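Local coordinates for protein membrane-bound lytic murein transglycosylase (Agrobacterium tumefaciens, PDB 2PNW) that probably cleaves the glycan strands of peptidoglycan as a lytic transglycosylase of the MltA family, releasing muropeptides that end in 1,6-anhydro-N-acetylmuramic acid, at residues G19-D23 against R76-E80; E126-I130 against Y143-A148; V181-F185 against I237-L241. All coordinates share one frame; numbering follows the deposited sequence.

Overall arrangement
The three contacts illustrate how one chain uses different means to join segments distant or near in sequence: a tryptophan and an arginine from loop and helix in contact 1, paired strands in contact 2, and a stacked arginine between helices in contact 3. Contact 1 lies across the chain's centre from the other two, its own centre about 45 Å from that of contact 2 and about 39 Å from that of contact 3. Contacts 2 and 3 both fall in the MltA-specific insert region, with centres about 28 Å apart and nearest atoms about 15 Å apart. Along the chain they follow in series, none touching another.

Contact 1. Residues G19-D23 against R76-E80; sequences GWGQD and RQFFE
Asp23 O receives Arg76 NH1 at 2.8 Å, a bond that lies in the guanidinium plane but reaches the carbonyl tilted from its own plane. The same arginine is met from a second direction, for Gly21 O sits over the centre of one guanidinium face, 3.3 Å from Arg76 CZ. Being above the plane, that oxygen is not hydrogen-bonded to NH1, and the contact is probably electrostatic, the carbonyl oxygen lying over the cation. A bend at chi3 (-61°) turns the arginine's end back toward these carbonyls, and Glu73 holds NH2 in a salt bridge.

Trp20 makes the other half of the contact. Its CG stands opposite the backbone N (chi1 171°), which points the indole at the helix, its NE1 edge meeting Glu80. There NE1 donates to Glu80 OE2 at 2.9 Å, almost straight and in the ring plane, although the carboxylate is approached from above its own plane. Arg76 CD lies over the five-membered ring, 4.2 Å from its centroid, as a CH-pi contact, while Trp20 CH2 meets Phe79 CB at 3.8 Å.

The arrangement is a short 3-10 turn, residues 20-22, in the loop between strand 8-11 and helix 28-39, docked on one side of helix 72-82. Within that loop Asp23 N bonds back to Trp20 O, whose carbonyl is also 3.1 Å from Arg76 CD. The carboxylate of Asp23 faces other partners, with OD1 in a salt bridge to Arg285 and OD2 bonded to Leu319 N on strand 316-324; Trp20 and Phe79 both touch Leu319.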
ATOM      1  N   GLY A  19     -15.824 -19.297   5.263  1.00 31.02           N
ATOM      2  CA  GLY A  19     -16.643 -18.253   4.684  1.00 30.61           C
ATOM      3  C   GLY A  19     -16.530 -18.106   3.173  1.00 30.11           C
ATOM      4  O   GLY A  19     -17.167 -17.235   2.612  1.00 30.11           O
ATOM      5  N   TRP A  20     -15.729 -18.952   2.524  1.00 29.78           N
ATOM      6  CA  TRP A  20     -15.593 -18.934   1.054  1.00 29.70           C
ATOM      7  C   TRP A  20     -16.962 -18.930   0.386  1.00 29.83           C
ATOM      8  O   TRP A  20     -17.264 -18.073  -0.454  1.00 29.24           O
ATOM      9  CB  TRP A  20     -14.759 -20.133   0.553  1.00 29.00           C
ATOM     10  CG  TRP A  20     -14.777 -20.279  -0.948  1.00 28.61           C
ATOM     11  CD1 TRP A  20     -15.497 -21.179  -1.686  1.00 27.80           C
ATOM     12  CD2 TRP A  20     -14.069 -19.468  -1.887  1.00 28.23           C
ATOM     13  NE1 TRP A  20     -15.259 -20.991  -3.031  1.00 26.21           N
ATOM     14  CE2 TRP A  20     -14.392 -19.940  -3.179  1.00 26.20           C
ATOM     15  CE3 TRP A  20     -13.173 -18.397  -1.757  1.00 29.30           C
ATOM     16  CZ2 TRP A  20     -13.860 -19.368  -4.342  1.00 27.60           C
ATOM     17  CZ3 TRP A  20     -12.634 -17.831  -2.921  1.00 28.43           C
ATOM     18  CH2 TRP A  20     -12.985 -18.319  -4.192  1.00 28.90           C
ATOM     19  N   GLY A  21     -17.805 -19.877   0.786  1.00 30.14           N
ATOM     20  CA  GLY A  21     -19.146 -20.004   0.234  1.00 30.22           C
ATOM     21  C   GLY A  21     -20.039 -18.784   0.347  1.00 30.74           C
ATOM     22  O   GLY A  21     -21.039 -18.666  -0.382  1.00 31.54           O
ATOM     23  N   GLN A  22     -19.706 -17.879   1.262  1.00 29.75           N
ATOM     24  CA  GLN A  22     -20.523 -16.690   1.474  1.00 29.85           C
ATOM     25  C   GLN A  22     -19.937 -15.421   0.829  1.00 29.07           C
ATOM     26  O   GLN A  22     -20.559 -14.355   0.871  1.00 28.62           O
ATOM     27  CB  GLN A  22     -20.763 -16.472   2.976  1.00 30.22           C
ATOM     28  CG  GLN A  22     -21.713 -17.522   3.619  1.00 32.89           C
ATOM     29  CD  GLN A  22     -21.175 -18.937   3.526  1.00 35.13           C
ATOM     30  OE1 GLN A  22     -20.106 -19.241   4.061  1.00 37.59           O
ATOM     31  NE2 GLN A  22     -21.911 -19.816   2.837  1.00 36.42           N
ATOM     32  N   ASP A  23     -18.745 -15.535   0.241  1.00 28.23           N
ATOM     33  CA  ASP A  23     -18.076 -14.368  -0.357  1.00 27.55           C
ATOM     34  C   ASP A  23     -18.574 -14.106  -1.776  1.00 27.13           C
ATOM     35  O   ASP A  23     -18.873 -15.040  -2.523  1.00 26.12           O
ATOM     36  CB  ASP A  23     -16.550 -14.561  -0.347  1.00 27.36           C
ATOM     37  CG  ASP A  23     -15.787 -13.268  -0.677  1.00 29.28           C
ATOM     38  OD1 ASP A  23     -16.218 -12.168  -0.246  1.00 27.44           O
ATOM     39  OD2 ASP A  23     -14.748 -13.363  -1.362  1.00 28.48           O
ATOM     40  N   ARG A  76     -17.270 -17.335  -7.751  1.00 24.16           N
ATOM     41  CA  ARG A  76     -16.525 -18.308  -6.941  1.00 24.71           C
ATOM     42  C   ARG A  76     -16.115 -19.514  -7.785  1.00 24.75           C
ATOM     43  O   ARG A  76     -14.996 -20.018  -7.640  1.00 25.00           O
ATOM     44  CB  ARG A  76     -17.337 -18.777  -5.719  1.00 23.87           C
ATOM     45  CG  ARG A  76     -17.589 -17.696  -4.677  1.00 26.08           C
ATOM     46  CD  ARG A  76     -18.209 -18.272  -3.413  1.00 25.82           C
ATOM     47  NE  ARG A  76     -19.500 -18.891  -3.708  1.00 29.37           N
ATOM     48  CZ  ARG A  76     -20.677 -18.272  -3.620  1.00 31.45           C
ATOM     49  NH1 ARG A  76     -20.749 -16.996  -3.241  1.00 31.58           N
ATOM     50  NH2 ARG A  76     -21.792 -18.937  -3.912  1.00 32.27           N
ATOM     51  N   GLN A  77     -17.017 -19.977  -8.659  1.00 24.36           N
ATOM     52  CA  GLN A  77     -16.757 -21.167  -9.476  1.00 24.78           C
ATOM     53  C   GLN A  77     -15.589 -20.946 -10.413  1.00 24.11           C
ATOM     54  O   GLN A  77     -14.802 -21.859 -10.659  1.00 24.11           O
ATOM     55  CB  GLN A  77     -18.001 -21.589 -10.282  1.00 25.34           C
ATOM     56  CG  GLN A  77     -17.793 -22.892 -11.084  1.00 29.27           C
ATOM     57  CD  GLN A  77     -17.577 -24.109 -10.187  1.00 33.82           C
ATOM     58  OE1 GLN A  77     -18.418 -24.432  -9.352  1.00 36.19           O
ATOM     59  NE2 GLN A  77     -16.450 -24.790 -10.365  1.00 33.70           N
ATOM     60  N   PHE A  78     -15.471 -19.734 -10.945  1.00 22.91           N
ATOM     61  CA  PHE A  78     -14.307 -19.412 -11.745  1.00 22.10           C
ATOM     62  C   PHE A  78     -13.008 -19.790 -11.023  1.00 21.92           C
ATOM     63  O   PHE A  78     -12.126 -20.453 -11.602  1.00 22.53           O
ATOM     64  CB  PHE A  78     -14.261 -17.917 -12.083  1.00 21.34           C
ATOM     65  CG  PHE A  78     -12.965 -17.512 -12.724  1.00 21.18           C
ATOM     66  CD1 PHE A  78     -12.725 -17.811 -14.063  1.00 21.03           C
ATOM     67  CD2 PHE A  78     -11.965 -16.862 -11.977  1.00 21.31           C
ATOM     68  CE1 PHE A  78     -11.488 -17.484 -14.671  1.00 23.04           C
ATOM     69  CE2 PHE A  78     -10.744 -16.540 -12.556  1.00 20.96           C
ATOM     70  CZ  PHE A  78     -10.502 -16.846 -13.916  1.00 20.56           C
ATOM     71  N   PHE A  79     -12.878 -19.352  -9.774  1.00 21.60           N
ATOM     72  CA  PHE A  79     -11.651 -19.610  -9.001  1.00 22.18           C
ATOM     73  C   PHE A  79     -11.477 -21.085  -8.656  1.00 23.21           C
ATOM     74  O   PHE A  79     -10.358 -21.612  -8.720  1.00 23.25           O
ATOM     75  CB  PHE A  79     -11.576 -18.718  -7.745  1.00 21.30           C
ATOM     76  CG  PHE A  79     -11.386 -17.261  -8.072  1.00 21.30           C
ATOM     77  CD1 PHE A  79     -10.135 -16.781  -8.487  1.00 20.63           C
ATOM     78  CD2 PHE A  79     -12.463 -16.384  -8.040  1.00 22.11           C
ATOM     79  CE1 PHE A  79      -9.958 -15.432  -8.836  1.00 19.69           C
ATOM     80  CE2 PHE A  79     -12.293 -15.036  -8.401  1.00 21.43           C
ATOM     81  CZ  PHE A  79     -11.043 -14.570  -8.802  1.00 18.76           C
ATOM     82  N   GLU A  80     -12.574 -21.739  -8.280  1.00 24.10           N
ATOM     83  CA  GLU A  80     -12.553 -23.189  -7.989  1.00 24.92           C
ATOM     84  C   GLU A  80     -12.086 -24.029  -9.160  1.00 25.08           C
ATOM     85  O   GLU A  80     -11.369 -24.992  -8.959  1.00 25.86           O
ATOM     86  CB  GLU A  80     -13.924 -23.673  -7.503  1.00 25.60           C
ATOM     87  CG  GLU A  80     -14.385 -22.921  -6.269  1.00 29.03           C
ATOM     88  CD  GLU A  80     -15.544 -23.578  -5.558  1.00 35.97           C
ATOM     89  OE1 GLU A  80     -15.609 -24.834  -5.572  1.00 38.78           O
ATOM     90  OE2 GLU A  80     -16.374 -22.831  -4.975  1.00 35.89           O
TER

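Contact 2. Residues E126-I130 against Y143-A148; sequences ELVDI and YAFGKA
Val128 and Gly146 exchange two backbone bonds, N to O in each direction and both 2.9 Å, as an antiparallel hydrogen-bonded pair. Ala148 N to Glu126 O (2.8 Å) and Ile130 N to Ala144 O extend the ladder at its two ends; in the latter the donor stands well above the carbonyl plane. Ile130 CG1, opposite the carbonyl carbon (chi1 -58°), is carried over the Phe145-Gly146 peptide and lies 3.5 Å from Phe145 C. The absence of a side chain at Gly146 leaves room for Ile130 CD1 to lie against its backbone, while Val128 CG1 touches Ala148 CB.

The other face carries Leu127, whose CD1 packs on Phe145 CB at 3.8 Å, and Asp129, which lies alongside the phenyl ring with OD1 3.5 Å from Phe145 CE1. One water joins Asp129 OD1 to Ala144 O, and another links Glu126 OE2 to Lys147 NZ. The charged ends have further anchors: Glu126 OE1 pairs with Arg170, and Asp129 OD2 with Arg123.

Strand 145-149 is the central member of a small three-stranded antiparallel sheet, flanked by 127-129 and 152-154. Val128 and Ile130 rest on Ile153 of strand 152-154, whereas Leu127 and Phe145 turn to strand 201-209, meeting Ala208.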
ATOM      1  N   GLU A 126      16.760  15.807  -9.730  1.00 17.16           N
ATOM      2  CA  GLU A 126      18.045  15.293  -9.254  1.00 16.83           C
ATOM      3  C   GLU A 126      17.878  14.038  -8.410  1.00 17.03           C
ATOM      4  O   GLU A 126      18.860  13.476  -7.949  1.00 16.85           O
ATOM      5  CB  GLU A 126      18.863  16.372  -8.501  1.00 17.59           C
ATOM      6  CG  GLU A 126      18.339  16.733  -7.083  1.00 18.22           C
ATOM      7  CD  GLU A 126      17.210  17.796  -7.057  1.00 21.49           C
ATOM      8  OE1 GLU A 126      16.617  18.140  -8.119  1.00 19.47           O
ATOM      9  OE2 GLU A 126      16.905  18.287  -5.937  1.00 21.52           O
ATOM     10  N   LEU A 127      16.636  13.619  -8.179  1.00 16.64           N
ATOM     11  CA  LEU A 127      16.376  12.416  -7.389  1.00 16.25           C
ATOM     12  C   LEU A 127      16.368  11.241  -8.356  1.00 17.03           C
ATOM     13  O   LEU A 127      15.343  10.917  -8.978  1.00 17.18           O
ATOM     14  CB  LEU A 127      15.049  12.494  -6.621  1.00 15.46           C
ATOM     15  CG  LEU A 127      14.741  11.296  -5.691  1.00 16.54           C
ATOM     16  CD1 LEU A 127      15.736  11.230  -4.506  1.00 17.15           C
ATOM     17  CD2 LEU A 127      13.316  11.461  -5.175  1.00 16.16           C
ATOM     18  N   VAL A 128      17.529  10.614  -8.492  1.00 16.35           N
ATOM     19  CA  VAL A 128      17.723   9.561  -9.500  1.00 16.41           C
ATOM     20  C   VAL A 128      17.567   8.174  -8.894  1.00 16.78           C
ATOM     21  O   VAL A 128      17.859   7.958  -7.714  1.00 15.97           O
ATOM     22  CB  VAL A 128      19.094   9.703 -10.197  1.00 16.86           C
ATOM     23  CG1 VAL A 128      19.150  11.019 -10.961  1.00 17.48           C
ATOM     24  CG2 VAL A 128      20.286   9.584  -9.132  1.00 16.20           C
ATOM     25  N   ASP A 129      17.058   7.246  -9.703  1.00 16.93           N
ATOM     26  CA  ASP A 129      17.110   5.826  -9.385  1.00 17.36           C
ATOM     27  C   ASP A 129      18.556   5.349  -9.327  1.00 17.28           C
ATOM     28  O   ASP A 129      19.430   5.795 -10.115  1.00 16.49           O
ATOM     29  CB  ASP A 129      16.321   5.000 -10.415  1.00 17.92           C
ATOM     30  CG  ASP A 129      14.916   5.513 -10.588  1.00 22.58           C
ATOM     31  OD1 ASP A 129      14.021   5.069  -9.863  1.00 26.03           O
ATOM     32  OD2 ASP A 129      14.730   6.461 -11.381  1.00 31.42           O
ATOM     33  N   ILE A 130      18.791   4.406  -8.416  1.00 16.74           N
ATOM     34  CA  ILE A 130      20.140   3.857  -8.226  1.00 16.95           C
ATOM     35  C   ILE A 130      20.201   2.401  -8.664  1.00 17.72           C
ATOM     36  O   ILE A 130      19.359   1.597  -8.280  1.00 18.29           O
ATOM     37  CB  ILE A 130      20.574   3.937  -6.735  1.00 17.60           C
ATOM     38  CG1 ILE A 130      20.541   5.382  -6.231  1.00 16.23           C
ATOM     39  CG2 ILE A 130      21.984   3.277  -6.499  1.00 17.56           C
ATOM     40  CD1 ILE A 130      21.627   6.311  -6.833  1.00 17.15           C
ATOM     41  N   TYR A 143      19.685   1.403  -0.771  1.00 16.19           N
ATOM     42  CA  TYR A 143      19.061   2.650  -1.237  1.00 15.70           C
ATOM     43  C   TYR A 143      18.681   2.539  -2.726  1.00 16.35           C
ATOM     44  O   TYR A 143      19.527   2.186  -3.559  1.00 16.18           O
ATOM     45  CB  TYR A 143      20.023   3.834  -1.058  1.00 15.72           C
ATOM     46  CG  TYR A 143      19.837   4.526   0.277  1.00 16.13           C
ATOM     47  CD1 TYR A 143      19.995   3.817   1.467  1.00 16.14           C
ATOM     48  CD2 TYR A 143      19.475   5.880   0.349  1.00 16.19           C
ATOM     49  CE1 TYR A 143      19.798   4.441   2.722  1.00 15.93           C
ATOM     50  CE2 TYR A 143      19.288   6.520   1.614  1.00 15.70           C
ATOM     51  CZ  TYR A 143      19.469   5.783   2.783  1.00 15.82           C
ATOM     52  OH  TYR A 143      19.297   6.385   4.030  1.00 16.55           O
ATOM     53  N   ALA A 144      17.428   2.841  -3.030  1.00 15.66           N
ATOM     54  CA  ALA A 144      16.918   2.832  -4.416  1.00 15.39           C
ATOM     55  C   ALA A 144      16.974   4.206  -5.088  1.00 15.98           C
ATOM     56  O   ALA A 144      16.804   4.322  -6.317  1.00 14.91           O
ATOM     57  CB  ALA A 144      15.475   2.276  -4.398  1.00 15.51           C
ATOM     58  N   PHE A 145      17.240   5.264  -4.297  1.00 14.85           N
ATOM     59  CA  PHE A 145      17.293   6.631  -4.819  1.00 15.27           C
ATOM     60  C   PHE A 145      18.471   7.393  -4.252  1.00 16.46           C
ATOM     61  O   PHE A 145      18.941   7.108  -3.141  1.00 16.89           O
ATOM     62  CB  PHE A 145      16.016   7.423  -4.501  1.00 15.53           C
ATOM     63  CG  PHE A 145      14.764   6.794  -5.028  1.00 15.21           C
ATOM     64  CD1 PHE A 145      14.303   7.106  -6.303  1.00 16.11           C
ATOM     65  CD2 PHE A 145      14.064   5.875  -4.258  1.00 13.94           C
ATOM     66  CE1 PHE A 145      13.117   6.517  -6.797  1.00 14.06           C
ATOM     67  CE2 PHE A 145      12.894   5.268  -4.746  1.00 16.69           C
ATOM     68  CZ  PHE A 145      12.425   5.607  -6.018  1.00 17.09           C
ATOM     69  N   GLY A 146      18.966   8.346  -5.017  1.00 16.36           N
ATOM     70  CA  GLY A 146      20.058   9.197  -4.553  1.00 16.38           C
ATOM     71  C   GLY A 146      19.967  10.557  -5.202  1.00 16.90           C
ATOM     72  O   GLY A 146      19.099  10.796  -6.046  1.00 17.52           O
ATOM     73  N   LYS A 147      20.853  11.456  -4.806  1.00 16.65           N
ATOM     74  CA  LYS A 147      20.888  12.810  -5.336  1.00 17.86           C
ATOM     75  C   LYS A 147      22.010  12.929  -6.380  1.00 18.08           C
ATOM     76  O   LYS A 147      23.176  12.653  -6.075  1.00 17.61           O
ATOM     77  CB  LYS A 147      21.111  13.804  -4.192  1.00 16.97           C
ATOM     78  CG  LYS A 147      21.330  15.230  -4.617  1.00 20.99           C
ATOM     79  CD  LYS A 147      21.461  16.116  -3.392  1.00 27.77           C
ATOM     80  CE  LYS A 147      22.296  17.353  -3.679  1.00 33.87           C
ATOM     81  NZ  LYS A 147      21.461  18.434  -4.228  1.00 36.17           N
ATOM     82  N   ALA A 148      21.654  13.301  -7.614  1.00 18.40           N
ATOM     83  CA  ALA A 148      22.654  13.503  -8.661  1.00 20.24           C
ATOM     84  C   ALA A 148      23.197  14.916  -8.524  1.00 22.13           C
ATOM     85  O   ALA A 148      22.437  15.873  -8.519  1.00 21.48           O
ATOM     86  CB  ALA A 148      22.024  13.304 -10.077  1.00 19.93           C
TER
HETATM   87  O   HOH W   1      18.581  18.650  -3.784  1.00 32.64           O
HETATM   88  O   HOH W   2      14.656   3.356  -7.832  1.00 21.49           O

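Contact 3. Residues V181-F185 against I237-L241; sequences VDLFF and IRQWL
Arg238 lays its guanidinium flat on the ring of Phe185, the two planes 19° apart and their centres separated by 4.2 Å. This is a cation-pi stack, with Arg238 CZ over the face of the ring and NH2 reaching past its rim to lie 3.4 Å from Phe185 CB. The aliphatic part of the chain shares the work: Arg238 CG lies 3.7 Å from Phe185 CE2. Because the arginine runs extended from CG to NE, it spans the gap between the helices and carries its charged end across the face, from the CE2/CZ end of the ring to the CB end.

There NH1 forms a salt bridge with Asp182 OD1 at 2.8 Å. The hydrogen bond within it is weak, bent to 128°, and the carboxylate is steeply inclined to the guanidinium, so the pair is not a parallel two-pronged one. NH2 also donates to a water that in turn donates to Asp182 O, tying the guanidinium to the backbone of helix 180-189, and a weak hydrogen bond joins Arg238 NH2 to Tyr102 OH. The cation is held flat on the ring and bound along its edge, which should limit its rotation.

The frame is two helices of the MltA-specific insert region, 180-189 and 234-243, whose short segments run roughly antiparallel, at 148°. With axes 11.6 Å apart, they are bridged by long side chains instead of packing backbone to backbone.

Val181, the next most covered residue, adds an apolar patch beside the stack, its CG1 meeting Leu241 CD1 at 3.9 Å. Leu241 CD1 also nears the edge of the Phe185 ring, as does Ile237 CG2, 4.0 Å from Phe185 CZ. Farther out, Val248 of helix 248-252 touches both Val181 and Leu241, and Ile217 of helix 217-223 covers Ile237 and Leu241.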
ATOM      1  N   VAL A 181       0.361  17.092  10.177  1.00 17.36           N
ATOM      2  CA  VAL A 181       0.078  15.721  10.548  1.00 17.19           C
ATOM      3  C   VAL A 181      -0.769  15.016   9.480  1.00 16.98           C
ATOM      4  O   VAL A 181      -0.527  13.848   9.151  1.00 16.55           O
ATOM      5  CB  VAL A 181      -0.547  15.602  11.959  1.00 18.24           C
ATOM      6  CG1 VAL A 181      -0.974  14.155  12.213  1.00 16.87           C
ATOM      7  CG2 VAL A 181       0.512  16.035  13.007  1.00 17.75           C
ATOM      8  N   ASP A 182      -1.751  15.728   8.924  1.00 16.85           N
ATOM      9  CA  ASP A 182      -2.599  15.119   7.910  1.00 16.17           C
ATOM     10  C   ASP A 182      -1.723  14.790   6.696  1.00 15.02           C
ATOM     11  O   ASP A 182      -1.869  13.709   6.099  1.00 14.37           O
ATOM     12  CB  ASP A 182      -3.749  16.050   7.505  1.00 16.95           C
ATOM     13  CG  ASP A 182      -4.892  16.097   8.552  1.00 20.74           C
ATOM     14  OD1 ASP A 182      -4.900  15.273   9.471  1.00 25.92           O
ATOM     15  OD2 ASP A 182      -5.779  16.970   8.438  1.00 23.80           O
ATOM     16  N   LEU A 183      -0.827  15.709   6.331  1.00 14.06           N
ATOM     17  CA  LEU A 183       0.084  15.443   5.211  1.00 14.17           C
ATOM     18  C   LEU A 183       1.040  14.278   5.509  1.00 14.94           C
ATOM     19  O   LEU A 183       1.321  13.439   4.637  1.00 14.40           O
ATOM     20  CB  LEU A 183       0.855  16.704   4.841  1.00 14.43           C
ATOM     21  CG  LEU A 183       1.907  16.529   3.743  1.00 15.39           C
ATOM     22  CD1 LEU A 183       1.293  15.979   2.436  1.00 16.88           C
ATOM     23  CD2 LEU A 183       2.562  17.877   3.523  1.00 17.39           C
ATOM     24  N   PHE A 184       1.585  14.234   6.733  1.00 14.78           N
ATOM     25  CA  PHE A 184       2.384  13.069   7.140  1.00 14.53           C
ATOM     26  C   PHE A 184       1.662  11.751   6.907  1.00 15.16           C
ATOM     27  O   PHE A 184       2.233  10.795   6.337  1.00 14.85           O
ATOM     28  CB  PHE A 184       2.860  13.197   8.624  1.00 14.40           C
ATOM     29  CG  PHE A 184       3.827  12.103   9.039  1.00 12.82           C
ATOM     30  CD1 PHE A 184       5.200  12.276   8.878  1.00 12.96           C
ATOM     31  CD2 PHE A 184       3.358  10.896   9.549  1.00 13.85           C
ATOM     32  CE1 PHE A 184       6.109  11.281   9.285  1.00 14.01           C
ATOM     33  CE2 PHE A 184       4.261   9.878   9.945  1.00 14.11           C
ATOM     34  CZ  PHE A 184       5.648  10.085   9.791  1.00 14.01           C
ATOM     35  N   PHE A 185       0.408  11.656   7.349  1.00 16.10           N
ATOM     36  CA  PHE A 185      -0.344  10.422   7.136  1.00 16.85           C
ATOM     37  C   PHE A 185      -0.626  10.102   5.656  1.00 16.15           C
ATOM     38  O   PHE A 185      -0.720   8.941   5.293  1.00 16.60           O
ATOM     39  CB  PHE A 185      -1.627  10.430   7.949  1.00 18.51           C
ATOM     40  CG  PHE A 185      -1.425   9.957   9.365  1.00 21.66           C
ATOM     41  CD1 PHE A 185      -1.636   8.620   9.697  1.00 25.93           C
ATOM     42  CD2 PHE A 185      -0.991  10.839  10.353  1.00 22.92           C
ATOM     43  CE1 PHE A 185      -1.437   8.164  11.006  1.00 27.72           C
ATOM     44  CE2 PHE A 185      -0.790  10.400  11.669  1.00 24.76           C
ATOM     45  CZ  PHE A 185      -1.027   9.074  12.005  1.00 24.08           C
ATOM     46  N   ILE A 237      -2.758   7.880  17.908  1.00 19.86           N
ATOM     47  CA  ILE A 237      -1.519   8.518  17.471  1.00 18.97           C
ATOM     48  C   ILE A 237      -1.791   9.975  17.075  1.00 19.22           C
ATOM     49  O   ILE A 237      -1.097  10.897  17.507  1.00 18.93           O
ATOM     50  CB  ILE A 237      -0.852   7.734  16.301  1.00 19.29           C
ATOM     51  CG1 ILE A 237      -0.346   6.350  16.775  1.00 19.53           C
ATOM     52  CG2 ILE A 237       0.332   8.539  15.714  1.00 17.08           C
ATOM     53  CD1 ILE A 237       0.046   5.386  15.582  1.00 19.65           C
ATOM     54  N   ARG A 238      -2.833  10.187  16.270  1.00 18.66           N
ATOM     55  CA  ARG A 238      -3.210  11.540  15.868  1.00 19.19           C
ATOM     56  C   ARG A 238      -3.608  12.394  17.097  1.00 19.01           C
ATOM     57  O   ARG A 238      -3.256  13.569  17.179  1.00 18.89           O
ATOM     58  CB  ARG A 238      -4.371  11.479  14.896  1.00 18.19           C
ATOM     59  CG  ARG A 238      -3.994  11.073  13.453  1.00 19.89           C
ATOM     60  CD  ARG A 238      -5.305  11.017  12.637  1.00 22.02           C
ATOM     61  NE  ARG A 238      -5.149  10.603  11.230  1.00 22.45           N
ATOM     62  CZ  ARG A 238      -4.861  11.424  10.222  1.00 24.21           C
ATOM     63  NH1 ARG A 238      -4.638  12.708  10.444  1.00 23.06           N
ATOM     64  NH2 ARG A 238      -4.817  10.958   8.974  1.00 22.43           N
ATOM     65  N   GLN A 239      -4.319  11.795  18.046  1.00 20.20           N
ATOM     66  CA  GLN A 239      -4.686  12.537  19.289  1.00 20.60           C
ATOM     67  C   GLN A 239      -3.424  12.974  20.038  1.00 20.18           C
ATOM     68  O   GLN A 239      -3.327  14.121  20.499  1.00 20.68           O
ATOM     69  CB  GLN A 239      -5.571  11.674  20.208  1.00 20.88           C
ATOM     70  CG  GLN A 239      -6.167  12.454  21.430  1.00 22.79           C
ATOM     71  CD  GLN A 239      -7.019  13.631  21.000  1.00 29.58           C
ATOM     72  OE1 GLN A 239      -8.018  13.463  20.300  1.00 31.01           O
ATOM     73  NE2 GLN A 239      -6.625  14.828  21.405  1.00 30.93           N
ATOM     74  N   TRP A 240      -2.477  12.047  20.198  1.00 19.32           N
ATOM     75  CA  TRP A 240      -1.223  12.353  20.931  1.00 18.37           C
ATOM     76  C   TRP A 240      -0.520  13.507  20.261  1.00 17.32           C
ATOM     77  O   TRP A 240      -0.102  14.464  20.911  1.00 17.19           O
ATOM     78  CB  TRP A 240      -0.274  11.136  21.000  1.00 19.04           C
ATOM     79  CG  TRP A 240       0.916  11.420  21.897  1.00 19.12           C
ATOM     80  CD1 TRP A 240       1.012  11.132  23.242  1.00 19.79           C
ATOM     81  CD2 TRP A 240       2.145  12.069  21.538  1.00 18.25           C
ATOM     82  NE1 TRP A 240       2.228  11.558  23.730  1.00 18.78           N
ATOM     83  CE2 TRP A 240       2.934  12.150  22.717  1.00 18.56           C
ATOM     84  CE3 TRP A 240       2.652  12.614  20.342  1.00 18.18           C
ATOM     85  CZ2 TRP A 240       4.204  12.725  22.731  1.00 18.95           C
ATOM     86  CZ3 TRP A 240       3.914  13.204  20.355  1.00 18.53           C
ATOM     87  CH2 TRP A 240       4.680  13.258  21.551  1.00 19.05           C
ATOM     88  N   LEU A 241      -0.418  13.446  18.933  1.00 16.21           N
ATOM     89  CA  LEU A 241       0.211  14.513  18.170  1.00 16.13           C
ATOM     90  C   LEU A 241      -0.556  15.843  18.281  1.00 16.70           C
ATOM     91  O   LEU A 241       0.045  16.902  18.381  1.00 16.97           O
ATOM     92  CB  LEU A 241       0.347  14.084  16.692  1.00 15.99           C
ATOM     93  CG  LEU A 241       1.409  12.990  16.441  1.00 16.51           C
ATOM     94  CD1 LEU A 241       1.156  12.400  15.003  1.00 17.30           C
ATOM     95  CD2 LEU A 241       2.857  13.503  16.620  1.00 17.23           C
TER
HETATM   96  O   HOH W   3      -4.405  12.495   6.648  1.00 20.59           O